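Local coordinates for Tetur07g02040 (Tetranychus urticae, PDB 6BDJ), which binds ferric iron and probably acts as an intradiol ring-cleavage dioxygenase, opening aromatic rings with molecular oxygen, at residues A[83-96]-A[139-153]. Sequence-based numbering, arbitrary orientation.
Sequences AKVYIWQPDYSGIY and GHYPGRTPHIHYRIH. With FE (Fe (III) ion), chain C.
Trp88 carries CG between its backbone N and carbonyl carbon (chi1 67°), while His149 holds CG anti to its carbonyl carbon (chi1 -64°). These torsions lay the two rings together as an offset stack, planes 10° apart and centroids of the indole five-membered ring and the imidazole 4.4 Å apart. Indole NE1 sits over one face of the imidazole, toward its rim. The backbones of 84-88 and 148-153 pair antiparallel; Tyr86 N gives Arg151 O a nearly straight bond of 2.8 Å. On the same sheet face, the edge of the Tyr86 ring meets the face of His153, with CE1 over its centre. Arg151 NE donates to His153 NE2 at 2.9 Å, in both planes, which fixes the turn of that imidazole; Arg151 NH1 makes a salt bridge with Glu42. At the iron end of the sheet, His149 NE2 binds the ferric ion at 2.3 Å. Tyr96 OH joins it at 1.9 Å, with His147 NE2 and a water. His147 ND1 donates to Thr145 O at 2.7 Å, which sets the turn of the His147 ring. Replacing Trp88 by alanine would take the indole off His149 and probably let this iron ligand shift more easily. Tyr141 is also known to bind iron in this protein; in the conformer described it does not reach the metal. Tyrosine and two histidines on ferric iron are characteristic of intradiol dioxygenases, so the contact probably forms the catalytic centre.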
ATOM      1  N   ALA A  83       8.615 -14.203   1.528  1.00 65.25           N
ATOM      2  CA  ALA A  83       8.319 -13.185   0.512  1.00 63.22           C
ATOM      3  C   ALA A  83       8.581 -11.780   1.089  1.00 61.49           C
ATOM      4  O   ALA A  83       8.170 -11.487   2.218  1.00 61.50           O
ATOM      5  CB  ALA A  83       6.868 -13.288   0.053  1.00 61.90           C
ATOM      6  N   LYS A  84       9.276 -10.933   0.327  1.00 59.50           N
ATOM      7  CA  LYS A  84       9.497  -9.544   0.712  1.00 58.57           C
ATOM      8  C   LYS A  84       8.277  -8.735   0.312  1.00 55.22           C
ATOM      9  O   LYS A  84       7.915  -8.710  -0.864  1.00 51.92           O
ATOM     10  CB  LYS A  84      10.744  -8.960   0.039  1.00 61.99           C
ATOM     11  CG  LYS A  84      12.020  -9.181   0.843  1.00 66.79           C
ATOM     12  CD  LYS A  84      13.272  -9.088  -0.025  1.00 68.67           C
ATOM     13  CE  LYS A  84      13.503  -7.675  -0.525  1.00 65.26           C
ATOM     14  NZ  LYS A  84      14.917  -7.486  -0.949  1.00 64.20           N
ATOM     15  N   VAL A  85       7.641  -8.088   1.289  1.00 51.05           N
ATOM     16  CA  VAL A  85       6.515  -7.183   1.007  1.00 47.65           C
ATOM     17  C   VAL A  85       6.965  -5.755   1.220  1.00 44.17           C
ATOM     18  O   VAL A  85       7.399  -5.413   2.317  1.00 42.45           O
ATOM     19  CB  VAL A  85       5.352  -7.425   1.957  1.00 48.01           C
ATOM     20  CG1 VAL A  85       4.188  -6.492   1.623  1.00 47.05           C
ATOM     21  CG2 VAL A  85       4.932  -8.888   1.910  1.00 51.22           C
ATOM     22  N   TYR A  86       6.851  -4.951   0.172  1.00 40.54           N
ATOM     23  CA  TYR A  86       7.045  -3.533   0.260  1.00 39.83           C
ATOM     24  C   TYR A  86       5.725  -2.794   0.308  1.00 40.81           C
ATOM     25  O   TYR A  86       4.827  -3.092  -0.459  1.00 41.25           O
ATOM     26  CB  TYR A  86       7.754  -3.023  -0.978  1.00 39.81           C
ATOM     27  CG  TYR A  86       9.115  -3.585  -1.272  1.00 41.62           C
ATOM     28  CD1 TYR A  86       9.252  -4.878  -1.780  1.00 45.17           C
ATOM     29  CD2 TYR A  86      10.279  -2.825  -1.088  1.00 41.61           C
ATOM     30  CE1 TYR A  86      10.489  -5.405  -2.094  1.00 46.93           C
ATOM     31  CE2 TYR A  86      11.537  -3.354  -1.394  1.00 43.59           C
ATOM     32  CZ  TYR A  86      11.623  -4.648  -1.910  1.00 46.64           C
ATOM     33  OH  TYR A  86      12.824  -5.216  -2.271  1.00 50.42           O
ATOM     34  N   ILE A  87       5.602  -1.797   1.170  1.00 40.62           N
ATOM     35  CA  ILE A  87       4.534  -0.813   1.036  1.00 41.52           C
ATOM     36  C   ILE A  87       5.093   0.582   0.940  1.00 40.89           C
ATOM     37  O   ILE A  87       6.209   0.861   1.376  1.00 42.53           O
ATOM     38  CB  ILE A  87       3.483  -0.909   2.153  1.00 43.41           C
ATOM     39  CG1 ILE A  87       4.083  -0.635   3.536  1.00 43.61           C
ATOM     40  CG2 ILE A  87       2.891  -2.320   2.176  1.00 45.43           C
ATOM     41  CD1 ILE A  87       2.996  -0.483   4.587  1.00 45.43           C
ATOM     42  N   TRP A  88       4.316   1.441   0.300  1.00 41.70           N
ATOM     43  CA  TRP A  88       4.589   2.856   0.274  1.00 41.13           C
ATOM     44  C   TRP A  88       3.302   3.605   0.074  1.00 43.58           C
ATOM     45  O   TRP A  88       2.337   3.108  -0.542  1.00 40.62           O
ATOM     46  CB  TRP A  88       5.650   3.250  -0.775  1.00 41.21           C
ATOM     47  CG  TRP A  88       5.246   3.077  -2.265  1.00 42.04           C
ATOM     48  CD1 TRP A  88       5.018   4.070  -3.203  1.00 41.66           C
ATOM     49  CD2 TRP A  88       5.120   1.846  -2.969  1.00 40.48           C
ATOM     50  NE1 TRP A  88       4.750   3.520  -4.430  1.00 43.51           N
ATOM     51  CE2 TRP A  88       4.786   2.159  -4.319  1.00 42.65           C
ATOM     52  CE3 TRP A  88       5.223   0.509  -2.595  1.00 39.85           C
ATOM     53  CZ2 TRP A  88       4.573   1.170  -5.290  1.00 42.25           C
ATOM     54  CZ3 TRP A  88       5.019  -0.473  -3.568  1.00 39.73           C
ATOM     55  CH2 TRP A  88       4.700  -0.134  -4.893  1.00 40.40           C
ATOM     56  N   GLN A  89       3.268   4.800   0.650  1.00 42.49           N
ATOM     57  CA  GLN A  89       2.038   5.572   0.705  1.00 44.56           C
ATOM     58  C   GLN A  89       2.377   7.055   0.911  1.00 44.51           C
ATOM     59  O   GLN A  89       3.442   7.401   1.406  1.00 42.30           O
ATOM     60  CB  GLN A  89       1.169   5.069   1.846  1.00 47.27           C
ATOM     61  CG  GLN A  89       1.741   5.380   3.218  1.00 49.81           C
ATOM     62  CD  GLN A  89       0.913   4.848   4.367  1.00 51.28           C
ATOM     63  OE1 GLN A  89       0.909   3.658   4.645  1.00 52.03           O
ATOM     64  NE2 GLN A  89       0.252   5.745   5.074  1.00 54.77           N
ATOM     65  N   PRO A  90       1.448   7.937   0.577  1.00 46.76           N
ATOM     66  CA  PRO A  90       1.693   9.351   0.888  1.00 49.38           C
ATOM     67  C   PRO A  90       1.334   9.734   2.304  1.00 51.61           C
ATOM     68  O   PRO A  90       0.482   9.085   2.930  1.00 51.86           O
ATOM     69  CB  PRO A  90       0.768  10.066  -0.069  1.00 51.05           C
ATOM     70  CG  PRO A  90      -0.369   9.130  -0.279  1.00 49.85           C
ATOM     71  CD  PRO A  90       0.119   7.736  -0.033  1.00 47.59           C
ATOM     72  N   ASP A  91       1.943  10.810   2.798  1.00 54.64           N
ATOM     73  CA  ASP A  91       1.554  11.372   4.099  1.00 56.25           C
ATOM     74  C   ASP A  91       0.180  12.041   4.045  1.00 59.94           C
ATOM     75  O   ASP A  91      -0.438  12.108   2.979  1.00 58.42           O
ATOM     76  CB  ASP A  91       2.666  12.277   4.684  1.00 58.04           C
ATOM     77  CG  ASP A  91       2.699  13.683   4.120  1.00 61.00           C
ATOM     78  OD1 ASP A  91       1.821  14.099   3.353  1.00 67.62           O
ATOM     79  OD2 ASP A  91       3.622  14.412   4.498  1.00 67.11           O
ATOM     80  N   TYR A  92      -0.298  12.550   5.178  1.00 62.17           N
ATOM     81  CA  TYR A  92      -1.634  13.129   5.262  1.00 65.62           C
ATOM     82  C   TYR A  92      -1.960  14.192   4.218  1.00 67.32           C
ATOM     83  O   TYR A  92      -3.106  14.301   3.834  1.00 68.72           O
ATOM     84  CB  TYR A  92      -1.914  13.689   6.664  1.00 71.00           C
ATOM     85  CG  TYR A  92      -1.399  15.078   6.882  1.00 74.30           C
ATOM     86  CD1 TYR A  92      -2.178  16.197   6.538  1.00 76.31           C
ATOM     87  CD2 TYR A  92      -0.117  15.287   7.391  1.00 72.19           C
ATOM     88  CE1 TYR A  92      -1.707  17.472   6.732  1.00 78.96           C
ATOM     89  CE2 TYR A  92       0.362  16.577   7.597  1.00 75.56           C
ATOM     90  CZ  TYR A  92      -0.441  17.655   7.258  1.00 79.31           C
ATOM     91  OH  TYR A  92       0.038  18.913   7.428  1.00 83.35           O
ATOM     92  N   SER A  93      -0.975  14.961   3.760  1.00 66.93           N
ATOM     93  CA  SER A  93      -1.212  15.983   2.735  1.00 70.15           C
ATOM     94  C   SER A  93      -0.888  15.527   1.315  1.00 68.85           C
ATOM     95  O   SER A  93      -0.827  16.327   0.397  1.00 70.05           O
ATOM     96  CB  SER A  93      -0.366  17.199   3.081  1.00 74.43           C
ATOM     97  OG  SER A  93       0.992  16.883   2.933  1.00 71.87           O
ATOM     98  N   GLY A  94      -0.656  14.228   1.143  1.00 66.61           N
ATOM     99  CA  GLY A  94      -0.434  13.626  -0.162  1.00 64.98           C
ATOM    100  C   GLY A  94       0.962  13.605  -0.736  1.00 64.15           C
ATOM    101  O   GLY A  94       1.101  13.459  -1.960  1.00 65.56           O
ATOM    102  N   ILE A  95       1.976  13.760   0.122  1.00 60.94           N
ATOM    103  CA  ILE A  95       3.367  13.789  -0.311  1.00 59.35           C
ATOM    104  C   ILE A  95       4.004  12.403  -0.157  1.00 54.32           C
ATOM    105  O   ILE A  95       3.789  11.727   0.844  1.00 54.89           O
ATOM    106  CB  ILE A  95       4.171  14.794   0.539  1.00 60.85           C
ATOM    107  CG1 ILE A  95       3.640  16.225   0.374  1.00 66.63           C
ATOM    108  CG2 ILE A  95       5.640  14.772   0.170  1.00 58.34           C
ATOM    109  CD1 ILE A  95       3.491  16.729  -1.062  1.00 70.32           C
ATOM    110  N   TYR A  96       4.751  11.996  -1.176  1.00 49.71           N
ATOM    111  CA  TYR A  96       5.535  10.781  -1.142  1.00 47.07           C
ATOM    112  C   TYR A  96       6.980  11.141  -0.845  1.00 45.82           C
ATOM    113  O   TYR A  96       7.547  12.021  -1.489  1.00 44.35           O
ATOM    114  CB  TYR A  96       5.501  10.078  -2.487  1.00 47.53           C
ATOM    115  CG  TYR A  96       4.222   9.314  -2.734  1.00 47.80           C
ATOM    116  CD1 TYR A  96       4.092   8.021  -2.310  1.00 46.88           C
ATOM    117  CD2 TYR A  96       3.144   9.916  -3.371  1.00 50.09           C
ATOM    118  CE1 TYR A  96       2.926   7.296  -2.544  1.00 51.45           C
ATOM    119  CE2 TYR A  96       1.967   9.210  -3.619  1.00 53.67           C
ATOM    120  CZ  TYR A  96       1.865   7.889  -3.209  1.00 52.77           C
ATOM    121  OH  TYR A  96       0.702   7.209  -3.413  1.00 57.67           O
ATOM    122  N   GLY A 139      -2.889   9.886   3.353  1.00 68.37           N
ATOM    123  CA  GLY A 139      -3.539  11.016   2.704  1.00 72.70           C
ATOM    124  C   GLY A 139      -3.762  10.619   1.255  1.00 74.51           C
ATOM    125  O   GLY A 139      -3.740   9.437   0.900  1.00 75.02           O
ATOM    126  N   HIS A 140      -3.986  11.591   0.399  1.00 79.68           N
ATOM    127  CA  HIS A 140      -4.093  11.278  -1.000  1.00 78.66           C
ATOM    128  C   HIS A 140      -3.798  12.452  -1.826  1.00 83.30           C
ATOM    129  O   HIS A 140      -3.931  13.617  -1.419  1.00 84.95           O
ATOM    130  CB  HIS A 140      -5.516  10.841  -1.378  1.00 80.75           C
ATOM    131  CG  HIS A 140      -6.587  11.778  -0.904  1.00 82.46           C
ATOM    132  ND1 HIS A 140      -7.063  12.819  -1.670  1.00 84.11           N
ATOM    133  CD2 HIS A 140      -7.251  11.836   0.273  1.00 83.83           C
ATOM    134  CE1 HIS A 140      -7.979  13.476  -0.982  1.00 88.70           C
ATOM    135  NE2 HIS A 140      -8.118  12.894   0.196  1.00 87.73           N
ATOM    136  N   TYR A 141      -3.597  12.146  -3.101  0.50 83.38           N
ATOM    137  CA  TYR A 141      -3.362  13.099  -4.139  0.50 85.85           C
ATOM    138  C   TYR A 141      -4.681  13.661  -4.634  0.50 90.70           C
ATOM    139  O   TYR A 141      -5.755  13.236  -4.191  0.50 91.79           O
ATOM    140  CB  TYR A 141      -2.727  12.319  -5.290  0.50 82.23           C
ATOM    141  CG  TYR A 141      -1.273  12.585  -5.475  0.50 79.03           C
ATOM    142  CD1 TYR A 141      -0.385  12.350  -4.457  0.50 75.49           C
ATOM    143  CD2 TYR A 141      -0.782  13.070  -6.672  0.50 79.08           C
ATOM    144  CE1 TYR A 141       0.962  12.575  -4.620  0.50 73.42           C
ATOM    145  CE2 TYR A 141       0.563  13.311  -6.842  0.50 76.86           C
ATOM    146  CZ  TYR A 141       1.431  13.063  -5.803  0.50 74.40           C
ATOM    147  OH  TYR A 141       2.786  13.293  -5.921  0.50 71.85           O
ATOM    148  N   PRO A 142      -4.598  14.614  -5.626  1.00 94.99           N
ATOM    149  CA  PRO A 142      -5.761  15.075  -6.354  1.00 97.30           C
ATOM    150  C   PRO A 142      -5.867  14.177  -7.575  1.00 97.91           C
ATOM    151  O   PRO A 142      -4.845  13.868  -8.221  1.00100.88           O
ATOM    152  CB  PRO A 142      -5.357  16.513  -6.756  1.00 99.85           C
ATOM    153  CG  PRO A 142      -3.851  16.494  -6.815  1.00 98.11           C
ATOM    154  CD  PRO A 142      -3.370  15.249  -6.180  1.00 95.03           C
ATOM    155  N   GLY A 143      -7.062  13.703  -7.870  1.00100.41           N
ATOM    156  CA  GLY A 143      -7.228  12.770  -8.992  1.00 99.89           C
ATOM    157  C   GLY A 143      -6.950  11.320  -8.604  1.00 95.88           C
ATOM    158  O   GLY A 143      -6.765  10.470  -9.472  1.00 91.09           O
ATOM    159  N   ARG A 144      -6.894  11.056  -7.296  1.00 92.12           N
ATOM    160  CA  ARG A 144      -6.728   9.714  -6.763  1.00 85.63           C
ATOM    161  C   ARG A 144      -7.471   9.566  -5.445  1.00 82.23           C
ATOM    162  O   ARG A 144      -7.545  10.478  -4.624  1.00 78.37           O
ATOM    163  CB  ARG A 144      -5.251   9.383  -6.512  1.00 83.46           C
ATOM    164  CG  ARG A 144      -4.408   9.164  -7.761  1.00 83.11           C
ATOM    165  CD  ARG A 144      -4.904   8.016  -8.649  1.00 83.96           C
ATOM    166  NE  ARG A 144      -5.421   6.856  -7.916  1.00 83.32           N
ATOM    167  CZ  ARG A 144      -4.718   5.769  -7.582  1.00 79.77           C
ATOM    168  NH1 ARG A 144      -5.321   4.781  -6.939  1.00 76.00           N
ATOM    169  NH2 ARG A 144      -3.424   5.663  -7.895  1.00 79.69           N
ATOM    170  N   THR A 145      -7.995   8.369  -5.243  1.00 78.84           N
ATOM    171  CA  THR A 145      -8.647   8.006  -4.007  1.00 76.69           C
ATOM    172  C   THR A 145      -7.551   7.520  -3.031  1.00 73.32           C
ATOM    173  O   THR A 145      -6.462   7.103  -3.471  1.00 69.84           O
ATOM    174  CB  THR A 145      -9.725   6.942  -4.291  1.00 77.78           C
ATOM    175  OG1 THR A 145     -10.386   6.551  -3.075  1.00 77.71           O
ATOM    176  CG2 THR A 145      -9.150   5.717  -5.046  1.00 75.13           C
ATOM    177  N   PRO A 146      -7.820   7.570  -1.709  1.00 73.28           N
ATOM    178  CA  PRO A 146      -6.744   7.198  -0.768  1.00 71.47           C
ATOM    179  C   PRO A 146      -6.378   5.731  -0.908  1.00 66.80           C
ATOM    180  O   PRO A 146      -7.245   4.890  -1.091  1.00 68.11           O
ATOM    181  CB  PRO A 146      -7.360   7.467   0.614  1.00 73.91           C
ATOM    182  CG  PRO A 146      -8.467   8.422   0.374  1.00 77.44           C
ATOM    183  CD  PRO A 146      -8.985   8.123  -1.004  1.00 78.52           C
ATOM    184  N   HIS A 147      -5.098   5.434  -0.824  1.00 61.69           N
ATOM    185  CA  HIS A 147      -4.620   4.076  -0.948  1.00 57.11           C
ATOM    186  C   HIS A 147      -3.226   3.918  -0.434  1.00 53.91           C
ATOM    187  O   HIS A 147      -2.504   4.906  -0.256  1.00 52.73           O
ATOM    188  CB  HIS A 147      -4.578   3.695  -2.410  1.00 57.31           C
ATOM    189  CG  HIS A 147      -3.716   4.596  -3.223  1.00 56.06           C
ATOM    190  ND1 HIS A 147      -4.155   5.813  -3.692  1.00 57.06           N
ATOM    191  CD2 HIS A 147      -2.432   4.478  -3.625  1.00 54.91           C
ATOM    192  CE1 HIS A 147      -3.195   6.387  -4.396  1.00 55.31           C
ATOM    193  NE2 HIS A 147      -2.115   5.626  -4.320  1.00 55.09           N
ATOM    194  N   ILE A 148      -2.844   2.654  -0.248  1.00 51.93           N
ATOM    195  CA  ILE A 148      -1.479   2.270   0.062  1.00 49.77           C
ATOM    196  C   ILE A 148      -1.032   1.311  -1.018  1.00 49.36           C
ATOM    197  O   ILE A 148      -1.738   0.326  -1.320  1.00 52.69           O
ATOM    198  CB  ILE A 148      -1.398   1.553   1.414  1.00 51.31           C
ATOM    199  CG1 ILE A 148      -1.791   2.511   2.554  1.00 53.88           C
ATOM    200  CG2 ILE A 148       0.024   1.013   1.668  1.00 50.04           C
ATOM    201  CD1 ILE A 148      -1.974   1.861   3.924  1.00 54.56           C
ATOM    202  N   HIS A 149       0.137   1.561  -1.586  1.00 44.99           N
ATOM    203  CA  HIS A 149       0.710   0.632  -2.525  1.00 44.43           C
ATOM    204  C   HIS A 149       1.431  -0.498  -1.858  1.00 44.17           C
ATOM    205  O   HIS A 149       1.937  -0.336  -0.744  1.00 42.56           O
ATOM    206  CB  HIS A 149       1.753   1.296  -3.356  1.00 42.61           C
ATOM    207  CG  HIS A 149       1.253   2.377  -4.219  1.00 45.68           C
ATOM    208  ND1 HIS A 149       0.952   2.174  -5.556  1.00 46.42           N
ATOM    209  CD2 HIS A 149       1.047   3.683  -3.967  1.00 44.46           C
ATOM    210  CE1 HIS A 149       0.578   3.322  -6.086  1.00 47.43           C
ATOM    211  NE2 HIS A 149       0.628   4.247  -5.141  1.00 49.63           N
ATOM    212  N   TYR A 150       1.576  -1.600  -2.596  1.00 41.96           N
ATOM    213  CA  TYR A 150       2.343  -2.746  -2.135  1.00 42.42           C
ATOM    214  C   TYR A 150       2.906  -3.504  -3.322  1.00 42.28           C
ATOM    215  O   TYR A 150       2.302  -3.541  -4.401  1.00 41.34           O
ATOM    216  CB  TYR A 150       1.518  -3.669  -1.228  1.00 45.51           C
ATOM    217  CG  TYR A 150       0.521  -4.537  -1.953  1.00 47.65           C
ATOM    218  CD1 TYR A 150      -0.765  -4.087  -2.218  1.00 49.75           C
ATOM    219  CD2 TYR A 150       0.858  -5.812  -2.363  1.00 50.34           C
ATOM    220  CE1 TYR A 150      -1.683  -4.887  -2.893  1.00 50.70           C
ATOM    221  CE2 TYR A 150      -0.038  -6.611  -3.045  1.00 51.23           C
ATOM    222  CZ  TYR A 150      -1.311  -6.148  -3.309  1.00 51.75           C
ATOM    223  OH  TYR A 150      -2.192  -6.978  -3.988  1.00 52.73           O
ATOM    224  N   ARG A 151       4.068  -4.097  -3.115  1.00 41.80           N
ATOM    225  CA  ARG A 151       4.748  -4.869  -4.120  1.00 42.65           C
ATOM    226  C   ARG A 151       5.440  -6.018  -3.430  1.00 44.22           C
ATOM    227  O   ARG A 151       6.045  -5.836  -2.371  1.00 43.10           O
ATOM    228  CB  ARG A 151       5.750  -3.980  -4.842  1.00 42.80           C
ATOM    229  CG  ARG A 151       6.803  -4.699  -5.648  1.00 43.80           C
ATOM    230  CD  ARG A 151       7.416  -3.732  -6.661  1.00 45.07           C
ATOM    231  NE  ARG A 151       8.689  -4.227  -7.140  1.00 48.15           N
ATOM    232  CZ  ARG A 151       9.385  -3.797  -8.195  1.00 49.90           C
ATOM    233  NH1 ARG A 151       8.941  -2.837  -9.005  1.00 49.95           N
ATOM    234  NH2 ARG A 151      10.567  -4.368  -8.458  1.00 52.46           N
ATOM    235  N   ILE A 152       5.330  -7.208  -4.010  1.00 45.86           N
ATOM    236  CA  ILE A 152       5.817  -8.448  -3.386  1.00 48.42           C
ATOM    237  C   ILE A 152       6.844  -9.142  -4.250  1.00 50.43           C
ATOM    238  O   ILE A 152       6.587  -9.438  -5.418  1.00 52.44           O
ATOM    239  CB  ILE A 152       4.679  -9.430  -3.101  1.00 50.21           C
ATOM    240  CG1 ILE A 152       3.621  -8.712  -2.262  1.00 49.48           C
ATOM    241  CG2 ILE A 152       5.208 -10.655  -2.360  1.00 51.70           C
ATOM    242  CD1 ILE A 152       2.302  -9.428  -2.171  1.00 51.94           C
ATOM    243  N   HIS A 153       7.993  -9.443  -3.651  1.00 51.86           N
ATOM    244  CA  HIS A 153       9.020 -10.228  -4.310  1.00 56.37           C
ATOM    245  C   HIS A 153       9.041 -11.587  -3.669  1.00 60.24           C
ATOM    246  O   HIS A 153       9.033 -11.687  -2.440  1.00 60.39           O
ATOM    247  CB  HIS A 153      10.399  -9.606  -4.181  1.00 56.29           C
ATOM    248  CG  HIS A 153      10.516  -8.247  -4.792  1.00 55.13           C
ATOM    249  ND1 HIS A 153      11.710  -7.559  -4.834  1.00 54.42           N
ATOM    250  CD2 HIS A 153       9.603  -7.459  -5.414  1.00 54.13           C
ATOM    251  CE1 HIS A 153      11.532  -6.405  -5.447  1.00 53.90           C
ATOM    252  NE2 HIS A 153      10.259  -6.315  -5.803  1.00 54.19           N
TER
HETATM  253 FE    FE C 301       0.049   6.512  -5.104  1.00 69.11          FE
HETATM  254  O   HOH W   1       1.404   6.703  -6.784  1.00 52.31           O